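Epimerase (Methylomonas sp. DH-1, PDB 7CJ7) catalyses the manganese-dependent epimerisation of ketoses at C3, acting best on L-ribulose and more slowly on D-allulose, D-fructose and L-tagatose. Local coordinates at the L-tagatose site. Sequence-based numbering; all coordinates share one arbitrary frame.

The L-tagatose site. Residues 12, 43, 69-71, 116, 152, 158, 185, 188, 211, 217, 246, 257, 261. With LTG (L-tagatose), chain B; MN (manganese (II) ion), chain C.
In this TIM-barrel ketose 3-epimerase, open-chain L-tagatose, an epimerisable substrate, chelates Mn2+ through its C2 carbonyl oxygen O2 and C3 hydroxyl O3, in a near-octahedral shell with Glu152 OE2, Asp185 OD2, His211 ND1 and Glu246 OE1. The two glutamates, the likely proton donor/acceptors by family resemblance, are both extended with CG anti to the backbone N, and each keeps a second oxygen for the sugar. Glu246 OE2 hydrogen-bonds to L-tagatose O3 at 2.7 Å, while Glu152 OE1 lies 2.9 Å from L-tagatose O3. Metal and donors together would polarise the carbonyl: His188 NE2 points exactly in its ring plane at L-tagatose O2, 3.1 Å away, and Arg217 NH1 meets the same oxygen. Bent at chi3 (83°), Arg217 presents its guanidinium end-on, NH2 reaching the C1 hydroxyl O1 of L-tagatose at 3.1 Å, while NH1 forms a salt bridge with Glu246 OE1. An alanine here would remove both in-plane donors and would probably loosen the C1 end and weaken carbonyl polarisation. Glu158 OE1 accepts from L-tagatose O1 at 2.5 Å through its syn lone pair. At the far end, Ser69 OG, in the crowded chi1 position (56°), hydrogen-bonds to L-tagatose O6 at 2.5 Å, and O6 also gives a weak hydrogen bond to the ring-edge His12 NE2. Around the fully buried sugar, Leu261 CD2 touches C1, Leu257 CD2 approaches L-tagatose C6 at 3.9 Å, and Leu116 CD2 sits near O4.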
loop_
_atom_site.group_PDB
_atom_site.type_symbol
_atom_site.label_atom_id
_atom_site.label_comp_id
_atom_site.label_asym_id
_atom_site.label_seq_id
_atom_site.Cartn_x
_atom_site.Cartn_y
_atom_site.Cartn_z
ATOM N N HIS A 12 -8.398 -17.670 5.131
ATOM C CA HIS A 12 -8.046 -17.591 3.694
ATOM C C HIS A 12 -7.047 -18.711 3.400
ATOM O O HIS A 12 -6.152 -18.934 4.239
ATOM C CB HIS A 12 -7.521 -16.194 3.353
ATOM C CG HIS A 12 -7.277 -15.972 1.898
ATOM N ND1 HIS A 12 -6.086 -16.298 1.297
ATOM C CD2 HIS A 12 -8.057 -15.438 0.935
ATOM C CE1 HIS A 12 -6.133 -15.977 0.022
ATOM N NE2 HIS A 12 -7.337 -15.444 -0.229
ATOM N N ALA A 43 -9.159 -19.224 -2.825
ATOM C CA ALA A 43 -8.726 -18.237 -3.839
ATOM C C ALA A 43 -8.989 -18.830 -5.229
ATOM O O ALA A 43 -8.330 -19.820 -5.559
ATOM C CB ALA A 43 -7.273 -17.902 -3.621
ATOM N N SER A 69 -13.092 -16.274 -2.919
ATOM C CA SER A 69 -12.686 -14.905 -3.308
ATOM C C SER A 69 -11.840 -14.998 -4.568
ATOM O O SER A 69 -11.203 -16.041 -4.805
ATOM C CB SER A 69 -11.959 -14.186 -2.205
ATOM O OG SER A 69 -10.821 -14.915 -1.770
ATOM N N LEU A 70 -11.825 -13.935 -5.348
ATOM C CA LEU A 70 -10.860 -13.866 -6.458
ATOM C C LEU A 70 -10.572 -12.411 -6.779
ATOM O O LEU A 70 -11.239 -11.526 -6.225
ATOM C CB LEU A 70 -11.421 -14.631 -7.657
ATOM C CG LEU A 70 -12.712 -14.079 -8.246
ATOM C CD1 LEU A 70 -12.409 -12.952 -9.220
ATOM C CD2 LEU A 70 -13.506 -15.178 -8.930
ATOM N N GLY A 71 -9.529 -12.218 -7.573
ATOM C CA GLY A 71 -9.261 -10.974 -8.301
ATOM C C GLY A 71 -9.219 -11.296 -9.772
ATOM O O GLY A 71 -8.757 -12.407 -10.123
ATOM N N LEU A 116 -7.153 -6.993 -10.360
ATOM C CA LEU A 116 -6.434 -6.788 -9.084
ATOM C C LEU A 116 -5.008 -6.321 -9.403
ATOM O O LEU A 116 -4.296 -7.047 -10.104
ATOM C CB LEU A 116 -6.447 -8.112 -8.315
ATOM C CG LEU A 116 -5.699 -8.109 -6.986
ATOM C CD1 LEU A 116 -6.345 -7.161 -5.995
ATOM C CD2 LEU A 116 -5.639 -9.516 -6.419
ATOM N N GLU A 152 -15.116 -6.237 -2.635
ATOM C CA GLU A 152 -14.051 -5.892 -1.666
ATOM C C GLU A 152 -13.410 -4.549 -2.033
ATOM O O GLU A 152 -12.759 -4.447 -3.088
ATOM C CB GLU A 152 -12.961 -6.949 -1.587
ATOM C CG GLU A 152 -12.076 -6.772 -0.375
ATOM C CD GLU A 152 -11.055 -7.879 -0.230
ATOM O OE1 GLU A 152 -11.006 -8.768 -1.118
ATOM O OE2 GLU A 152 -10.351 -7.876 0.779
ATOM N N GLU A 158 -4.070 -1.570 -5.657
ATOM C CA GLU A 158 -4.767 -2.834 -6.020
ATOM C C GLU A 158 -6.025 -2.553 -6.854
ATOM O O GLU A 158 -6.497 -3.488 -7.542
ATOM C CB GLU A 158 -5.053 -3.651 -4.760
ATOM C CG GLU A 158 -3.788 -4.151 -4.064
ATOM C CD GLU A 158 -4.036 -5.214 -3.000
ATOM O OE1 GLU A 158 -5.071 -5.869 -3.090
ATOM O OE2 GLU A 158 -3.204 -5.367 -2.071
ATOM N N ASP A 185 -12.082 -4.778 4.400
ATOM C CA ASP A 185 -10.832 -5.491 4.755
ATOM C C ASP A 185 -9.985 -4.538 5.594
ATOM O O ASP A 185 -9.641 -3.467 5.088
ATOM C CB ASP A 185 -10.131 -5.967 3.488
ATOM C CG ASP A 185 -8.851 -6.746 3.757
ATOM O OD1 ASP A 185 -8.143 -6.391 4.700
ATOM O OD2 ASP A 185 -8.592 -7.710 3.025
ATOM N N HIS A 188 -6.751 -2.984 4.136
ATOM C CA HIS A 188 -6.995 -1.925 3.124
ATOM C C HIS A 188 -7.520 -0.666 3.809
ATOM O O HIS A 188 -7.135 0.439 3.379
ATOM C CB HIS A 188 -7.939 -2.437 2.045
ATOM C CG HIS A 188 -7.316 -3.527 1.257
ATOM N ND1 HIS A 188 -6.229 -3.299 0.443
ATOM C CD2 HIS A 188 -7.592 -4.847 1.183
ATOM C CE1 HIS A 188 -5.871 -4.435 -0.115
ATOM N NE2 HIS A 188 -6.700 -5.387 0.305
ATOM N N HIS A 211 -12.900 -9.014 5.974
ATOM C CA HIS A 211 -11.550 -9.594 6.109
ATOM C C HIS A 211 -10.845 -8.912 7.279
ATOM O O HIS A 211 -10.873 -7.672 7.353
ATOM C CB HIS A 211 -10.743 -9.456 4.831
ATOM C CG HIS A 211 -11.050 -10.491 3.818
ATOM N ND1 HIS A 211 -10.446 -10.496 2.582
ATOM C CD2 HIS A 211 -11.894 -11.541 3.837
ATOM C CE1 HIS A 211 -10.887 -11.523 1.888
ATOM N NE2 HIS A 211 -11.761 -12.185 2.634
ATOM N N ARG A 217 -0.165 -7.479 7.116
ATOM C CA ARG A 217 -0.778 -8.765 6.685
ATOM C C ARG A 217 -0.148 -9.942 7.456
ATOM O O ARG A 217 -0.277 -11.088 6.989
ATOM C CB ARG A 217 -0.658 -8.908 5.163
ATOM C CG ARG A 217 -0.937 -7.622 4.392
ATOM C CD ARG A 217 -1.404 -7.880 2.976
ATOM N NE ARG A 217 -2.828 -8.158 2.925
ATOM C CZ ARG A 217 -3.568 -8.090 1.827
ATOM N NH1 ARG A 217 -4.862 -8.334 1.894
ATOM N NH2 ARG A 217 -3.020 -7.779 0.669
ATOM N N GLU A 246 -7.167 -13.104 7.091
ATOM C CA GLU A 246 -6.348 -13.054 5.854
ATOM C C GLU A 246 -4.923 -12.632 6.221
ATOM O O GLU A 246 -4.743 -11.606 6.893
ATOM C CB GLU A 246 -6.976 -12.099 4.842
ATOM C CG GLU A 246 -6.251 -12.095 3.514
ATOM C CD GLU A 246 -7.054 -11.442 2.413
ATOM O OE1 GLU A 246 -7.460 -10.298 2.613
ATOM O OE2 GLU A 246 -7.334 -12.110 1.401
ATOM N N LEU A 257 -0.984 -14.708 -7.252
ATOM C CA LEU A 257 -1.571 -13.826 -6.209
ATOM C C LEU A 257 -0.463 -13.177 -5.373
ATOM O O LEU A 257 -0.548 -11.963 -5.133
ATOM C CB LEU A 257 -2.511 -14.632 -5.310
ATOM C CG LEU A 257 -3.238 -13.802 -4.255
ATOM C CD1 LEU A 257 -4.078 -12.717 -4.922
ATOM C CD2 LEU A 257 -4.101 -14.684 -3.362
ATOM N N LEU A 261 0.267 -9.187 -4.935
ATOM C CA LEU A 261 0.080 -8.552 -3.606
ATOM C C LEU A 261 1.422 -8.108 -3.014
ATOM O O LEU A 261 1.410 -7.622 -1.877
ATOM C CB LEU A 261 -0.635 -9.529 -2.674
ATOM C CG LEU A 261 -2.064 -9.900 -3.061
ATOM C CD1 LEU A 261 -2.733 -10.641 -1.915
ATOM C CD2 LEU A 261 -2.866 -8.672 -3.440
HETATM C C5 LTG B . -8.530 -12.268 -2.455
HETATM C C4 LTG B . -7.663 -11.040 -2.161
HETATM O O4 LTG B . -7.304 -10.416 -3.396
HETATM C C3 LTG B . -8.324 -9.998 -1.275
HETATM O O3 LTG B . -8.908 -10.592 -0.145
HETATM O O2 LTG B . -7.461 -8.357 0.214
HETATM C C2 LTG B . -7.337 -8.922 -0.846
HETATM O O5 LTG B . -9.189 -12.106 -3.711
HETATM C C1 LTG B . -6.265 -8.538 -1.813
HETATM O O1 LTG B . -5.379 -7.579 -1.282
HETATM C C6 LTG B . -7.706 -13.536 -2.492
HETATM O O6 LTG B . -8.512 -14.673 -2.780
HETATM MN MN MN C . -8.963 -9.124 1.640
#